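Local coordinates for putative peptidyl-arginine deiminase family protein (Campylobacter jejuni subsp. jejuni serotype O:2, PDB 6B10) that probably hydrolyses agmatine to N-carbamoylputrescine, acting as an agmatine deiminase of the Porphyromonas-type peptidyl-arginine deiminase family in polyamine biosynthesis, at residues Gln19-His28 with Gln55-Asp66; Phe214-Cys225 with Phe248-Pro256. All coordinates share one frame; numbering follows the deposited sequence. Where two conformers were deposited one is given.

Contact 1: Gln19-His28 with Gln55-Asp66; sequences QEYLMLSLPH and QKVLLIAPKQSD
K56 runs beside Y21 toward the carboxylate of E20. CB of K56 rests near CD1 of Y21 (3.9 Å) and close to the backbone O of E20. CG and CD carry the chain onward until a bend at chi3 (-79°) turns the end toward E20 and Y21. There, in one of the two conformers of E20, CE of K56 comes near OE2 of E20, and NZ of K56 forms a salt bridge with that OE2 at 3.0 Å, meeting it on the anti side and out of the carboxylate plane. NZ also makes an off-centre cation-pi contact with the Y21 ring, whose hydroxyl is hydrogen-bonded to E77. A water joins O of E20 to N of K56. Beyond this end, strands 21-25 and 56-61 run parallel, their axes at 21°, and backbone bonds alternate from L22 N to K56 O through to L26 N to I60 O. On the face of L22, L24, V57 and L59, CD1 of L24 meets CG1 of V57 at 3.5 Å and CD2 of L59 at 3.8 Å; helix 37-52 packs here, closing a beta-alpha-beta crossover. Where the chain leaves the strands, CD2 of H28 lies 3.4 Å from CD of P62, and NE2 of H28 is hydrogen-bonded to T83. Back at the start, beside K56 and E20, NE2 of Q55 donates to OE1 of Q19 (2.9 Å, 171° at the hydrogen), standing above the Q19 carbonyl plane, with the two amide planes nearly perpendicular. N327 also bonds OE1 of Q19, and N277 bonds OE1 of Q55. The chemistry thus divides by position: buried amides hold the start of the strand pair, the ion pair adding to them in one conformer, whereas aliphatic groups fill its middle.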
loop_
_atom_site.group_PDB
_atom_site.type_symbol
_atom_site.label_atom_id
_atom_site.label_comp_id
_atom_site.label_asym_id
_atom_site.label_seq_id
_atom_site.Cartn_x
_atom_site.Cartn_y
_atom_site.Cartn_z
ATOM N N GLN A 19 -9.960 5.707 9.068
ATOM C CA GLN A 19 -9.225 4.566 9.577
ATOM C C GLN A 19 -9.093 4.592 11.095
ATOM O O GLN A 19 -9.224 5.642 11.727
ATOM C CB GLN A 19 -7.821 4.544 8.957
ATOM C CG GLN A 19 -7.792 4.377 7.443
ATOM C CD GLN A 19 -6.434 4.729 6.848
ATOM O OE1 GLN A 19 -5.390 4.388 7.414
ATOM N NE2 GLN A 19 -6.440 5.421 5.707
ATOM N N GLU A 20 -8.837 3.412 11.657
ATOM C CA GLU A 20 -8.603 3.263 13.088
ATOM C C GLU A 20 -7.102 3.125 13.354
ATOM O O GLU A 20 -6.575 3.748 14.271
ATOM C CB GLU A 20 -9.369 2.051 13.632
ATOM C CG GLU A 20 -9.497 2.017 15.149
ATOM C CD GLU A 20 -10.503 3.020 15.681
ATOM O OE1 GLU A 20 -11.683 2.949 15.288
ATOM O OE2 GLU A 20 -10.115 3.870 16.508
ATOM N N TYR A 21 -6.416 2.320 12.543
ATOM C CA TYR A 21 -4.977 2.108 12.692
ATOM C C TYR A 21 -4.237 2.154 11.363
ATOM O O TYR A 21 -4.782 1.769 10.327
ATOM C CB TYR A 21 -4.703 0.723 13.270
ATOM C CG TYR A 21 -5.045 0.526 14.732
ATOM C CD1 TYR A 21 -4.152 0.890 15.733
ATOM C CD2 TYR A 21 -6.245 -0.072 15.112
ATOM C CE1 TYR A 21 -4.447 0.683 17.066
ATOM C CE2 TYR A 21 -6.554 -0.276 16.446
ATOM C CZ TYR A 21 -5.653 0.099 17.416
ATOM O OH TYR A 21 -5.958 -0.109 18.742
ATOM N N LEU A 22 -2.985 2.610 11.410
ATOM C CA LEU A 22 -1.985 2.201 10.433
ATOM C C LEU A 22 -1.084 1.166 11.112
ATOM O O LEU A 22 -0.584 1.378 12.221
ATOM C CB LEU A 22 -1.155 3.381 9.919
ATOM C CG LEU A 22 -0.345 3.095 8.643
ATOM C CD1 LEU A 22 -1.249 2.948 7.430
ATOM C CD2 LEU A 22 0.684 4.180 8.371
ATOM N N MET A 23 -0.880 0.047 10.437
ATOM C CA MET A 23 -0.155 -1.064 11.013
ATOM C C MET A 23 1.162 -1.275 10.282
ATOM O O MET A 23 1.212 -1.240 9.055
ATOM C CB MET A 23 -1.015 -2.313 10.939
ATOM C CG MET A 23 -2.386 -2.119 11.572
ATOM S SD MET A 23 -3.396 -3.606 11.582
ATOM C CE MET A 23 -3.471 -4.003 9.840
ATOM N N LEU A 24 2.228 -1.477 11.051
ATOM C CA LEU A 24 3.560 -1.709 10.508
ATOM C C LEU A 24 4.258 -2.859 11.235
ATOM O O LEU A 24 3.985 -3.135 12.407
ATOM C CB LEU A 24 4.415 -0.442 10.630
ATOM C CG LEU A 24 3.818 0.853 10.059
ATOM C CD1 LEU A 24 3.134 1.668 11.141
ATOM C CD2 LEU A 24 4.878 1.704 9.365
ATOM N N SER A 25 5.161 -3.523 10.525
ATOM C CA SER A 25 5.994 -4.567 11.101
ATOM C C SER A 25 7.431 -4.062 11.188
ATOM O O SER A 25 8.112 -3.933 10.172
ATOM C CB SER A 25 5.921 -5.823 10.243
ATOM O OG SER A 25 6.753 -6.840 10.768
ATOM N N LEU A 26 7.886 -3.777 12.406
ATOM C CA LEU A 26 9.221 -3.220 12.627
ATOM C C LEU A 26 10.352 -4.079 12.060
ATOM O O LEU A 26 10.281 -5.311 12.096
ATOM C CB LEU A 26 9.472 -2.993 14.118
ATOM C CG LEU A 26 8.670 -1.878 14.785
ATOM C CD1 LEU A 26 8.996 -1.831 16.267
ATOM C CD2 LEU A 26 8.938 -0.520 14.147
ATOM N N PRO A 27 11.392 -3.426 11.508
ATOM C CA PRO A 27 12.623 -4.148 11.202
ATOM C C PRO A 27 13.353 -4.487 12.493
ATOM O O PRO A 27 13.354 -3.685 13.422
ATOM C CB PRO A 27 13.439 -3.147 10.372
ATOM C CG PRO A 27 12.490 -2.067 9.983
ATOM C CD PRO A 27 11.460 -2.024 11.065
ATOM N N HIS A 28 13.941 -5.674 12.553
ATOM C CA HIS A 28 14.720 -6.088 13.719
ATOM C C HIS A 28 16.017 -6.750 13.285
ATOM O O HIS A 28 16.162 -7.157 12.127
ATOM C CB HIS A 28 13.909 -7.026 14.627
ATOM C CG HIS A 28 13.199 -8.127 13.899
ATOM N ND1 HIS A 28 13.863 -9.167 13.284
ATOM C CD2 HIS A 28 11.878 -8.359 13.706
ATOM C CE1 HIS A 28 12.984 -9.985 12.733
ATOM N NE2 HIS A 28 11.772 -9.517 12.976
ATOM N N GLN A 55 -3.570 9.689 13.328
ATOM C CA GLN A 55 -4.355 8.530 13.744
ATOM C C GLN A 55 -3.483 7.551 14.509
ATOM O O GLN A 55 -2.256 7.660 14.498
ATOM C CB GLN A 55 -5.001 7.835 12.529
ATOM C CG GLN A 55 -4.029 7.097 11.620
ATOM C CD GLN A 55 -4.684 6.549 10.356
ATOM O OE1 GLN A 55 -5.490 7.220 9.712
ATOM N NE2 GLN A 55 -4.320 5.329 9.985
ATOM N N LYS A 56 -4.114 6.582 15.160
ATOM C CA LYS A 56 -3.358 5.596 15.917
ATOM C C LYS A 56 -2.465 4.774 15.003
ATOM O O LYS A 56 -2.778 4.556 13.833
ATOM C CB LYS A 56 -4.278 4.666 16.702
ATOM C CG LYS A 56 -4.966 5.329 17.875
ATOM C CD LYS A 56 -5.894 4.347 18.572
ATOM C CE LYS A 56 -7.207 4.188 17.827
ATOM N NZ LYS A 56 -7.973 3.035 18.370
ATOM N N VAL A 57 -1.350 4.326 15.559
ATOM C CA VAL A 57 -0.408 3.481 14.862
ATOM C C VAL A 57 -0.205 2.225 15.702
ATOM O O VAL A 57 -0.074 2.309 16.927
ATOM C CB VAL A 57 0.949 4.204 14.687
ATOM C CG1 VAL A 57 1.993 3.282 14.065
ATOM C CG2 VAL A 57 0.782 5.462 13.842
ATOM N N LEU A 58 -0.180 1.073 15.039
ATOM C CA LEU A 58 0.118 -0.200 15.684
ATOM C C LEU A 58 1.415 -0.762 15.116
ATOM O O LEU A 58 1.533 -0.957 13.908
ATOM C CB LEU A 58 -1.020 -1.198 15.454
ATOM C CG LEU A 58 -0.834 -2.590 16.076
ATOM C CD1 LEU A 58 -0.660 -2.500 17.583
ATOM C CD2 LEU A 58 -2.007 -3.495 15.743
ATOM N N LEU A 59 2.383 -1.023 15.991
ATOM C CA LEU A 59 3.672 -1.577 15.589
ATOM C C LEU A 59 3.786 -3.021 16.045
ATOM O O LEU A 59 3.575 -3.320 17.216
ATOM C CB LEU A 59 4.808 -0.765 16.200
ATOM C CG LEU A 59 4.829 0.735 15.909
ATOM C CD1 LEU A 59 5.943 1.399 16.703
ATOM C CD2 LEU A 59 4.994 1.003 14.421
ATOM N N ILE A 60 4.127 -3.905 15.111
ATOM C CA ILE A 60 4.230 -5.336 15.359
ATOM C C ILE A 60 5.705 -5.726 15.352
ATOM O O ILE A 60 6.422 -5.396 14.415
ATOM C CB ILE A 60 3.488 -6.134 14.267
ATOM C CG1 ILE A 60 2.024 -5.685 14.176
ATOM C CG2 ILE A 60 3.557 -7.632 14.539
ATOM C CD1 ILE A 60 1.311 -6.139 12.917
ATOM N N ALA A 61 6.152 -6.419 16.401
ATOM C CA ALA A 61 7.546 -6.861 16.513
ATOM C C ALA A 61 7.697 -8.018 17.509
ATOM O O ALA A 61 6.876 -8.162 18.418
ATOM C CB ALA A 61 8.433 -5.701 16.932
ATOM N N PRO A 62 8.748 -8.847 17.344
ATOM C CA PRO A 62 8.953 -10.019 18.207
ATOM C C PRO A 62 9.224 -9.711 19.684
ATOM O O PRO A 62 8.762 -10.450 20.550
ATOM C CB PRO A 62 10.179 -10.706 17.593
ATOM C CG PRO A 62 10.274 -10.184 16.209
ATOM C CD PRO A 62 9.748 -8.787 16.263
ATOM N N LYS A 63 9.964 -8.640 19.962
ATOM C CA LYS A 63 10.420 -8.346 21.321
ATOM C C LYS A 63 9.970 -6.983 21.822
ATOM O O LYS A 63 9.769 -6.054 21.041
ATOM C CB LYS A 63 11.943 -8.423 21.380
ATOM C CG LYS A 63 12.484 -9.800 21.048
ATOM C CD LYS A 63 13.980 -9.890 21.281
ATOM C CE LYS A 63 14.381 -11.310 21.639
ATOM N NZ LYS A 63 15.854 -11.505 21.586
ATOM N N GLN A 64 9.835 -6.874 23.140
ATOM C CA GLN A 64 9.481 -5.622 23.799
ATOM C C GLN A 64 10.570 -4.568 23.593
ATOM O O GLN A 64 10.279 -3.372 23.511
ATOM C CB GLN A 64 9.258 -5.864 25.295
ATOM C CG GLN A 64 8.814 -4.645 26.095
ATOM C CD GLN A 64 7.422 -4.161 25.733
ATOM O OE1 GLN A 64 6.611 -4.908 25.179
ATOM N NE2 GLN A 64 7.132 -2.903 26.057
ATOM N N SER A 65 11.822 -5.018 23.510
ATOM C CA SER A 65 12.957 -4.119 23.280
ATOM C C SER A 65 12.879 -3.417 21.918
ATOM O O SER A 65 13.358 -2.291 21.773
ATOM C CB SER A 65 14.279 -4.883 23.408
ATOM O OG SER A 65 14.270 -6.050 22.606
ATOM N N ASP A 66 12.277 -4.082 20.932
ATOM C CA ASP A 66 12.016 -3.461 19.630
ATOM C C ASP A 66 11.124 -2.229 19.781
ATOM O O ASP A 66 11.374 -1.205 19.151
ATOM C CB ASP A 66 11.354 -4.445 18.663
ATOM C CG ASP A 66 12.196 -5.682 18.408
ATOM O OD1 ASP A 66 13.427 -5.556 18.251
ATOM O OD2 ASP A 66 11.618 -6.785 18.354
HETATM O O HOH W 1 -6.927 6.446 15.470
#

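Contact 2: Phe214-Cys225 with Phe248-Pro256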
loop_
_atom_site.group_PDB
_atom_site.type_symbol
_atom_site.label_atom_id
_atom_site.label_comp_id
_atom_site.label_asym_id
_atom_site.label_seq_id
_atom_site.Cartn_x
_atom_site.Cartn_y
_atom_site.Cartn_z
ATOM N N PHE A 214 -5.489 5.521 -7.338
ATOM C CA PHE A 214 -6.564 6.486 -7.172
ATOM C C PHE A 214 -6.254 7.402 -5.995
ATOM O O PHE A 214 -5.815 6.940 -4.931
ATOM C CB PHE A 214 -7.905 5.800 -6.909
ATOM C CG PHE A 214 -8.466 5.092 -8.102
ATOM C CD1 PHE A 214 -9.056 5.811 -9.130
ATOM C CD2 PHE A 214 -8.405 3.709 -8.201
ATOM C CE1 PHE A 214 -9.575 5.162 -10.239
ATOM C CE2 PHE A 214 -8.924 3.053 -9.304
ATOM C CZ PHE A 214 -9.509 3.784 -10.324
ATOM N N ILE A 215 -6.502 8.695 -6.185
ATOM C CA ILE A 215 -6.401 9.668 -5.099
ATOM C C ILE A 215 -7.759 10.267 -4.728
ATOM O O ILE A 215 -7.917 10.827 -3.643
ATOM C CB ILE A 215 -5.389 10.783 -5.421
ATOM C CG1 ILE A 215 -5.798 11.580 -6.661
ATOM C CG2 ILE A 215 -4.013 10.176 -5.606
ATOM C CD1 ILE A 215 -4.879 12.741 -6.959
ATOM N N ASP A 216 -8.720 10.188 -5.648
ATOM C CA ASP A 216 -10.135 10.326 -5.311
ATOM C C ASP A 216 -10.930 9.462 -6.285
ATOM O O ASP A 216 -10.332 8.768 -7.113
ATOM C CB ASP A 216 -10.580 11.804 -5.267
ATOM C CG ASP A 216 -10.510 12.512 -6.621
ATOM O OD1 ASP A 216 -10.754 11.905 -7.683
ATOM O OD2 ASP A 216 -10.231 13.718 -6.611
ATOM N N LYS A 217 -12.257 9.461 -6.175
ATOM C CA LYS A 217 -13.080 8.562 -6.985
ATOM C C LYS A 217 -12.947 8.817 -8.488
ATOM O O LYS A 217 -13.230 7.927 -9.279
ATOM C CB LYS A 217 -14.560 8.651 -6.590
ATOM C CG LYS A 217 -15.262 9.931 -7.028
ATOM C CD LYS A 217 -16.678 9.980 -6.472
ATOM C CE LYS A 217 -17.465 11.129 -7.071
ATOM N NZ LYS A 217 -18.799 11.276 -6.424
ATOM N N ASN A 218 -12.507 10.017 -8.868
ATOM C CA ASN A 218 -12.398 10.397 -10.275
ATOM C C ASN A 218 -10.979 10.503 -10.821
ATOM O O ASN A 218 -10.813 10.818 -11.993
ATOM C CB ASN A 218 -13.097 11.743 -10.505
ATOM C CG ASN A 218 -14.563 11.705 -10.146
ATOM O OD1 ASN A 218 -15.044 12.538 -9.382
ATOM N ND2 ASN A 218 -15.278 10.735 -10.683
ATOM N N THR A 219 -9.964 10.248 -10.000
ATOM C CA THR A 219 -8.603 10.643 -10.366
ATOM C C THR A 219 -7.548 9.579 -10.084
ATOM O O THR A 219 -7.517 8.987 -9.002
ATOM C CB THR A 219 -8.209 11.924 -9.624
ATOM O OG1 THR A 219 -9.313 12.836 -9.631
ATOM C CG2 THR A 219 -7.006 12.578 -10.268
ATOM N N ILE A 220 -6.672 9.367 -11.061
ATOM C CA ILE A 220 -5.556 8.449 -10.933
ATOM C C ILE A 220 -4.233 9.203 -11.024
ATOM O O ILE A 220 -3.982 9.934 -11.996
ATOM C CB ILE A 220 -5.586 7.361 -12.022
ATOM C CG1 ILE A 220 -6.802 6.459 -11.815
ATOM C CG2 ILE A 220 -4.309 6.526 -11.972
ATOM C CD1 ILE A 220 -7.059 5.482 -12.940
ATOM N N ALA A 221 -3.395 9.018 -10.007
ATOM C CA ALA A 221 -2.043 9.546 -10.009
ATOM C C ALA A 221 -1.136 8.425 -10.462
ATOM O O ALA A 221 -1.260 7.309 -9.966
ATOM C CB ALA A 221 -1.647 10.011 -8.618
ATOM N N HIS A 222 -0.221 8.716 -11.389
ATOM C CA HIS A 222 0.585 7.678 -12.026
ATOM C C HIS A 222 2.000 8.144 -12.361
ATOM O O HIS A 222 2.232 9.308 -12.707
ATOM C CB HIS A 222 -0.102 7.139 -13.297
ATOM C CG HIS A 222 -0.163 8.123 -14.430
ATOM N ND1 HIS A 222 0.865 8.280 -15.337
ATOM C CD2 HIS A 222 -1.127 8.997 -14.802
ATOM C CE1 HIS A 222 0.541 9.220 -16.208
ATOM N NE2 HIS A 222 -0.663 9.669 -15.906
ATOM N N CYS A 223 2.938 7.209 -12.264
ATOM C CA CYS A 223 4.327 7.477 -12.582
ATOM C C CYS A 223 4.493 7.871 -14.032
ATOM O O CYS A 223 3.779 7.390 -14.904
ATOM C CB CYS A 223 5.188 6.255 -12.285
ATOM S SG CYS A 223 5.257 5.888 -10.527
ATOM N N ILE A 224 5.424 8.780 -14.272
ATOM C CA ILE A 224 5.807 9.163 -15.626
ATOM C C ILE A 224 7.312 9.401 -15.603
ATOM O O ILE A 224 7.906 9.559 -14.535
ATOM C CB ILE A 224 5.015 10.408 -16.120
ATOM C CG1 ILE A 224 5.004 10.516 -17.647
ATOM C CG2 ILE A 224 5.584 11.700 -15.554
ATOM C CD1 ILE A 224 4.494 9.297 -18.392
ATOM N N CYS A 225 7.931 9.372 -16.773
ATOM C CA CYS A 225 9.353 9.656 -16.905
ATOM C C CYS A 225 9.559 10.650 -18.041
ATOM O O CYS A 225 9.064 10.439 -19.146
ATOM C CB CYS A 225 10.115 8.372 -17.190
ATOM S SG CYS A 225 11.881 8.635 -17.426
ATOM N N PHE A 248 -10.615 8.415 -16.564
ATOM C CA PHE A 248 -10.314 9.052 -15.291
ATOM C C PHE A 248 -9.381 10.229 -15.486
ATOM O O PHE A 248 -8.558 10.224 -16.393
ATOM C CB PHE A 248 -9.718 8.040 -14.300
ATOM C CG PHE A 248 -10.733 7.067 -13.772
ATOM C CD1 PHE A 248 -11.711 7.492 -12.889
ATOM C CD2 PHE A 248 -10.736 5.747 -14.188
ATOM C CE1 PHE A 248 -12.664 6.615 -12.413
ATOM C CE2 PHE A 248 -11.691 4.862 -13.718
ATOM C CZ PHE A 248 -12.656 5.295 -12.830
ATOM N N ASP A 249 -9.520 11.243 -14.639
ATOM C CA ASP A 249 -8.565 12.343 -14.625
ATOM C C ASP A 249 -7.198 11.799 -14.205
ATOM O O ASP A 249 -7.109 10.884 -13.376
ATOM C CB ASP A 249 -9.026 13.458 -13.680
ATOM C CG ASP A 249 -10.282 14.177 -14.182
ATOM O OD1 ASP A 249 -10.591 14.085 -15.389
ATOM O OD2 ASP A 249 -10.955 14.840 -13.366
ATOM N N LEU A 250 -6.142 12.333 -14.805
ATOM C CA LEU A 250 -4.790 11.839 -14.567
ATOM C C LEU A 250 -3.915 12.915 -13.960
ATOM O O LEU A 250 -3.975 14.067 -14.373
ATOM C CB LEU A 250 -4.159 11.342 -15.864
ATOM C CG LEU A 250 -4.898 10.207 -16.574
ATOM C CD1 LEU A 250 -4.194 9.867 -17.876
ATOM C CD2 LEU A 250 -5.018 8.968 -15.695
ATOM N N LEU A 251 -3.108 12.517 -12.976
ATOM C CA LEU A 251 -2.144 13.392 -12.321
ATOM C C LEU A 251 -0.787 12.699 -12.399
ATOM O O LEU A 251 -0.672 11.526 -12.055
ATOM C CB LEU A 251 -2.571 13.649 -10.868
ATOM C CG LEU A 251 -1.772 14.642 -10.013
ATOM C CD1 LEU A 251 -2.665 15.325 -8.977
ATOM C CD2 LEU A 251 -0.599 13.962 -9.312
ATOM N N GLU A 252 0.242 13.408 -12.862
ATOM C CA GLU A 252 1.522 12.759 -13.161
ATOM C C GLU A 252 2.493 12.833 -11.996
ATOM O O GLU A 252 2.564 13.839 -11.287
ATOM C CB GLU A 252 2.149 13.358 -14.419
ATOM C CG GLU A 252 1.377 13.024 -15.686
ATOM C CD GLU A 252 2.045 13.526 -16.955
ATOM O OE1 GLU A 252 3.072 14.235 -16.872
ATOM O OE2 GLU A 252 1.538 13.193 -18.047
ATOM N N LEU A 253 3.236 11.753 -11.808
ATOM C CA LEU A 253 4.236 11.651 -10.755
ATOM C C LEU A 253 5.576 11.347 -11.406
ATOM O O LEU A 253 5.934 10.186 -11.550
ATOM C CB LEU A 253 3.863 10.532 -9.780
ATOM C CG LEU A 253 2.482 10.617 -9.131
ATOM C CD1 LEU A 253 2.169 9.322 -8.393
ATOM C CD2 LEU A 253 2.385 11.817 -8.192
ATOM N N PRO A 254 6.319 12.391 -11.824
ATOM C CA PRO A 254 7.588 12.152 -12.516
ATOM C C PRO A 254 8.620 11.509 -11.610
ATOM O O PRO A 254 8.893 12.018 -10.531
ATOM C CB PRO A 254 8.039 13.558 -12.930
ATOM C CG PRO A 254 7.331 14.483 -11.992
ATOM C CD PRO A 254 6.013 13.829 -11.724
ATOM N N ILE A 255 9.190 10.395 -12.048
ATOM C CA ILE A 255 10.167 9.682 -11.228
ATOM C C ILE A 255 11.404 10.552 -11.010
ATOM O O ILE A 255 11.734 11.387 -11.854
ATOM C CB ILE A 255 10.563 8.309 -11.831
ATOM C CG1 ILE A 255 11.288 8.459 -13.172
ATOM C CG2 ILE A 255 9.329 7.423 -11.966
ATOM C CD1 ILE A 255 11.741 7.140 -13.781
ATOM N N PRO A 256 12.074 10.387 -9.861
ATOM C CA PRO A 256 13.255 11.194 -9.614
ATOM C C PRO A 256 14.425 10.737 -10.485
ATOM O O PRO A 256 14.315 9.733 -11.191
ATOM C CB PRO A 256 13.546 10.941 -8.134
ATOM C CG PRO A 256 13.017 9.581 -7.882
ATOM C CD PRO A 256 11.816 9.436 -8.765
HETATM O O HOH W 2 -9.826 15.093 -10.799
HETATM O O HOH W 3 -0.903 11.839 -17.686
#
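With chi1 near -70° in both F214 and F248, each ring lies anti to its own carbonyl carbon, and the two meet edge to face: CE1 of F214 sits over the centre of the F248 ring, the planes at 81° and the centroids 5.2 Å apart. The O of N218 lies at the edge of the F248 ring, and CD1 of I220 approaches CD2 of F248 at 3.9 Å. H222 has chi1 69°, which places its ring between its own N and carbonyl carbon and alongside E252. CE1 of H222 then lies 3.9 Å from CG of E252, CB of L250 reaches the ring edge, and a water in the ring plane joins NE2 of H222 to OE2 of E252, which also forms a salt bridge with K240 of helix 233-244. ND1 of H222 donates to O of C223 at 3.1 Å, which, with the water on NE2, restrains the ring's rotation. Strands 219-224 and 249-254 are parallel but clearly twisted, with backbone bonds running from D249 N to N218 O through to I255 N to I224 O. In the preceding turn, OD1 of D216 accepts from N of N218 (an Asx turn) and OG1 of T219. A second water donates to both OG1 of T219 and OD2 of D249, tying the two strand starts together. Across this crossover, then, an aromatic pair and a water bridge join the strands at their start, and the water-linked H222 and E252 join them farther along.

Overall arrangement
Contacts 1 and 2 are each the parallel strand pair of a beta-alpha-beta unit: strand 19-25, helix 37-52 and strand 56-61 in the first, strand 219-224, helix 233-244 and strand 249-254 in the second. They follow in series along the chain, contact 1 closing before contact 2 opens. Their centres are 29 Å apart, on opposite sides of the chain's centre, and their nearest atoms stay about 11 Å apart. Each pair belongs to its own mixed sheet, with strands 76-80 and 326-329 flanking contact 1 and strand 212-216 beside contact 2. The same local unit therefore recurs within one chain, consistent with the repeated-module propeller of the deiminase superfamily.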